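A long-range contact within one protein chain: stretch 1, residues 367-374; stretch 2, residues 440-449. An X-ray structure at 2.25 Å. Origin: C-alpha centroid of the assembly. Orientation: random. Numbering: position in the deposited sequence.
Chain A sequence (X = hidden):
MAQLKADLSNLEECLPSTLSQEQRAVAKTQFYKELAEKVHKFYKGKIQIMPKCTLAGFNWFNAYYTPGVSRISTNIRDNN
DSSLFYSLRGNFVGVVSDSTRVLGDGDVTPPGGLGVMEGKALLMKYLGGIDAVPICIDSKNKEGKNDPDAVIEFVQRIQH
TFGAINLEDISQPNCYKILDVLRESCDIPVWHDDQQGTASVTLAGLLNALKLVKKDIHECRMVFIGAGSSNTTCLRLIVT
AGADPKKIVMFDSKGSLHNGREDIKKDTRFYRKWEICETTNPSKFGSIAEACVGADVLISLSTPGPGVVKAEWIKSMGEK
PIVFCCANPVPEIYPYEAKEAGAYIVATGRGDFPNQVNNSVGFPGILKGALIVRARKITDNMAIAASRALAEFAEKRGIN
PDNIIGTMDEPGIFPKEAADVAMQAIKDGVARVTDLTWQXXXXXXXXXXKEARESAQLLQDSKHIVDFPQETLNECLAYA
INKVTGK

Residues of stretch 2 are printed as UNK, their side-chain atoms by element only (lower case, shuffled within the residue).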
# COMPACT_ATOMS: atom_id res chain seq x y z
N LEU A 367 -8.08 -6.71 -14.31
CA LEU A 367 -8.41 -6.07 -13.07
C LEU A 367 -9.16 -4.74 -13.33
O LEU A 367 -10.09 -4.40 -12.61
CB LEU A 367 -7.13 -5.82 -12.22
CG LEU A 367 -6.51 -7.12 -11.68
CD1 LEU A 367 -5.01 -7.05 -11.41
CD2 LEU A 367 -7.28 -7.59 -10.41
N LYS A 368 -8.71 -3.96 -14.29
CA LYS A 368 -9.30 -2.66 -14.45
C LYS A 368 -10.80 -2.86 -14.77
O LYS A 368 -11.67 -2.17 -14.22
CB LYS A 368 -8.62 -1.85 -15.57
CG LYS A 368 -9.12 -0.40 -15.67
CD LYS A 368 -8.78 0.43 -14.43
CE LYS A 368 -9.23 1.89 -14.55
NZ LYS A 368 -9.05 2.57 -13.26
N GLY A 369 -11.08 -3.82 -15.66
CA GLY A 369 -12.45 -4.10 -16.07
C GLY A 369 -13.25 -4.51 -14.85
O GLY A 369 -14.38 -4.02 -14.61
N ALA A 370 -12.66 -5.44 -14.09
CA ALA A 370 -13.34 -5.97 -12.92
C ALA A 370 -13.64 -4.94 -11.87
O ALA A 370 -14.66 -5.03 -11.19
CB ALA A 370 -12.56 -7.15 -12.32
N LEU A 371 -12.72 -3.99 -11.69
CA LEU A 371 -12.86 -2.93 -10.72
C LEU A 371 -14.00 -1.95 -11.11
O LEU A 371 -14.79 -1.49 -10.23
CB LEU A 371 -11.54 -2.17 -10.53
CG LEU A 371 -10.42 -2.82 -9.70
CD1 LEU A 371 -9.20 -1.93 -9.70
CD2 LEU A 371 -10.90 -3.09 -8.21
N ILE A 372 -14.11 -1.66 -12.41
CA ILE A 372 -15.06 -0.63 -12.86
C ILE A 372 -16.53 -1.02 -12.60
O ILE A 372 -17.30 -0.25 -12.07
CB ILE A 372 -14.78 -0.27 -14.34
CG1 ILE A 372 -13.67 0.82 -14.42
CG2 ILE A 372 -16.05 0.18 -14.99
CD1 ILE A 372 -12.93 0.91 -15.74
N VAL A 373 -16.88 -2.25 -12.94
CA VAL A 373 -18.23 -2.77 -12.77
C VAL A 373 -18.34 -3.64 -11.49
O VAL A 373 -19.33 -4.37 -11.31
CB VAL A 373 -18.64 -3.65 -13.99
CG1 VAL A 373 -18.76 -2.81 -15.25
CG2 VAL A 373 -17.60 -4.79 -14.18
N ARG A 374 -17.32 -3.58 -10.63
CA ARG A 374 -17.39 -4.29 -9.36
C ARG A 374 -17.74 -5.79 -9.52
O ARG A 374 -18.63 -6.29 -8.87
CB ARG A 374 -18.36 -3.57 -8.39
CG ARG A 374 -17.89 -2.15 -8.00
CD ARG A 374 -18.59 -1.65 -6.75
NE ARG A 374 -18.61 -2.72 -5.73
CZ ARG A 374 -19.61 -2.99 -4.91
NH1 ARG A 374 -20.74 -2.27 -4.93
NH2 ARG A 374 -19.48 -4.01 -4.07
N UNK A 440 -18.87 3.37 -22.25
CA UNK A 440 -18.75 4.06 -20.97
C UNK A 440 -17.61 3.45 -20.16
O UNK A 440 -16.93 4.18 -19.45
c UNK A 440 -21.22 4.81 -20.71
c UNK A 440 -22.53 4.44 -20.03
n UNK A 440 -23.36 5.46 -19.69
c UNK A 440 -20.04 3.98 -20.13
o UNK A 440 -22.79 3.27 -19.80
N UNK A 441 -17.42 2.14 -20.26
CA UNK A 441 -16.40 1.44 -19.49
C UNK A 441 -15.04 1.72 -20.08
O UNK A 441 -14.11 2.04 -19.36
c UNK A 441 -15.44 -0.85 -18.80
c UNK A 441 -16.68 -0.09 -19.36
c UNK A 441 -17.82 -0.26 -18.42
N UNK A 442 -14.97 1.65 -21.42
CA UNK A 442 -13.78 2.01 -22.17
C UNK A 442 -13.34 3.38 -21.79
O UNK A 442 -12.14 3.60 -21.48
c UNK A 442 -11.12 3.62 -25.50
c UNK A 442 -12.27 3.39 -24.78
c UNK A 442 -10.42 2.55 -25.98
c UNK A 442 -11.97 1.01 -25.05
c UNK A 442 -10.83 1.22 -25.79
c UNK A 442 -14.00 1.88 -23.71
c UNK A 442 -12.72 2.10 -24.53
o UNK A 442 -9.30 2.85 -26.67
N UNK A 443 -14.29 4.32 -21.77
CA UNK A 443 -13.97 5.74 -21.48
C UNK A 443 -13.31 5.92 -20.09
O UNK A 443 -12.35 6.72 -19.92
c UNK A 443 -15.23 6.58 -21.47
c UNK A 443 -15.80 6.86 -22.88
o UNK A 443 -16.95 7.40 -22.92
o UNK A 443 -15.11 6.60 -23.89
N UNK A 444 -13.83 5.20 -19.10
CA UNK A 444 -13.32 5.31 -17.74
C UNK A 444 -11.91 4.73 -17.69
O UNK A 444 -11.03 5.25 -17.01
c UNK A 444 -14.26 4.56 -16.77
c UNK A 444 -15.65 5.20 -16.77
c UNK A 444 -16.75 4.40 -15.93
c UNK A 444 -13.69 4.45 -15.35
N UNK A 445 -11.69 3.65 -18.42
CA UNK A 445 -10.41 2.95 -18.34
C UNK A 445 -9.40 3.82 -19.04
O UNK A 445 -8.32 4.06 -18.51
c UNK A 445 -10.51 1.58 -19.01
N UNK A 446 -9.77 4.31 -20.22
CA UNK A 446 -8.84 5.05 -21.03
C UNK A 446 -8.45 6.34 -20.32
O UNK A 446 -7.27 6.72 -20.34
o UNK A 446 -8.30 6.44 -25.47
c UNK A 446 -9.06 6.62 -24.49
c UNK A 446 -9.45 5.40 -22.38
o UNK A 446 -10.25 7.02 -24.55
c UNK A 446 -8.52 6.32 -23.13
N UNK A 447 -9.42 6.98 -19.68
CA UNK A 447 -9.16 8.22 -18.99
C UNK A 447 -8.22 8.00 -17.81
O UNK A 447 -7.29 8.79 -17.60
c UNK A 447 -10.26 10.05 -17.61
n UNK A 447 -9.79 11.99 -16.67
c UNK A 447 -10.17 11.18 -15.71
c UNK A 447 -10.47 8.86 -18.50
n UNK A 447 -10.45 9.99 -16.24
c UNK A 447 -9.83 11.31 -17.88
N UNK A 448 -8.43 6.92 -17.05
CA UNK A 448 -7.53 6.59 -15.93
C UNK A 448 -6.05 6.25 -16.32
O UNK A 448 -5.11 6.70 -15.68
c UNK A 448 -9.36 5.95 -14.26
o UNK A 448 -9.78 7.13 -14.35
c UNK A 448 -8.13 5.48 -15.05
o UNK A 448 -9.92 5.11 -13.53
N UNK A 449 -5.90 5.49 -17.38
CA UNK A 449 -4.63 4.98 -17.85
C UNK A 449 -3.85 6.16 -18.44
O UNK A 449 -2.69 6.37 -18.05
c UNK A 449 -5.43 2.61 -18.19
c UNK A 449 -6.13 1.64 -19.08
c UNK A 449 -4.91 3.87 -18.91
c UNK A 449 -3.70 3.57 -19.75

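Position 440 carries three carbons in a row, the third bonded to one oxygen and one nitrogen, an amide; it stays clear of stretch 1 and is Gln440. At position 441 there are three carbons, one bearing the other two. This short fork at CB, on a CA-to-CB bond that points toward stretch 1, meets Ile372 and Val373 and identifies Val441: its CG2 lies 3.9 Å from Ile372 CG2 and 4.2 Å from Val373 CG1.

Position 442 shows one carbon leading to a six-carbon ring that bears an oxygen, on a CA-to-CB bond that points away from stretch 1; this is Tyr442. Position 443 has two carbons, the second holding two oxygens, a short carboxylate out of reach of stretch 1: Asp443. Four carbons follow at position 444, forked at the first, with one arm two carbons long. Its CA-to-CB bond points toward stretch 1, and the side chain touches Ile372; it is Ile444, whose CG2 approaches Ile372 CD1 to 3.6 Å.

Position 445 has a single side-chain carbon, which touches Lys368 and Ile372, and so is Ala445. The backbones come near here: its CA is 6.9 Å from Lys368 CA. The methyl CB is 4.1 Å from Lys368 CG and 4.1 Å from Ile372 CD1.

At position 446 three carbons end in two oxygens, a longer carboxylate, its CA-to-CB bond pointing away from stretch 1: Glu446. Position 447 has one carbon followed by a five-membered ring of three carbons and two nitrogens, an imidazole without contact to stretch 1: His447. Position 448 again bears two carbons, the second with two oxygens, but this carboxylate reaches the amine of Lys368. It is Asp448, and its OD2 accepts a hydrogen bond from Lys368 NZ at 2.7 Å within a salt bridge; OD1 receives a weak hydrogen bond from His447 ND1 at 3.5 Å. Position 449 has four carbons, forked at the first with one arm two carbons long, set sideways though its end comes nearer; it is Ile449, which makes no close contact.

The contact joins two helices whose axes approach to 10.4 Å at 120°. Positions 441, 444, 445 and 448 fall on one helical face and supply all the close contacts from stretch 2. Ile372 packs against the first three of these, an apolar patch that Val373 extends. One helical turn earlier on stretch 1, the aliphatic part of Lys368 runs past Ala445 before its charged end meets Asp448, so that apolar packing gives way to a salt bridge.

Stretch 2, residues 440-449: QVYDIAEHDI
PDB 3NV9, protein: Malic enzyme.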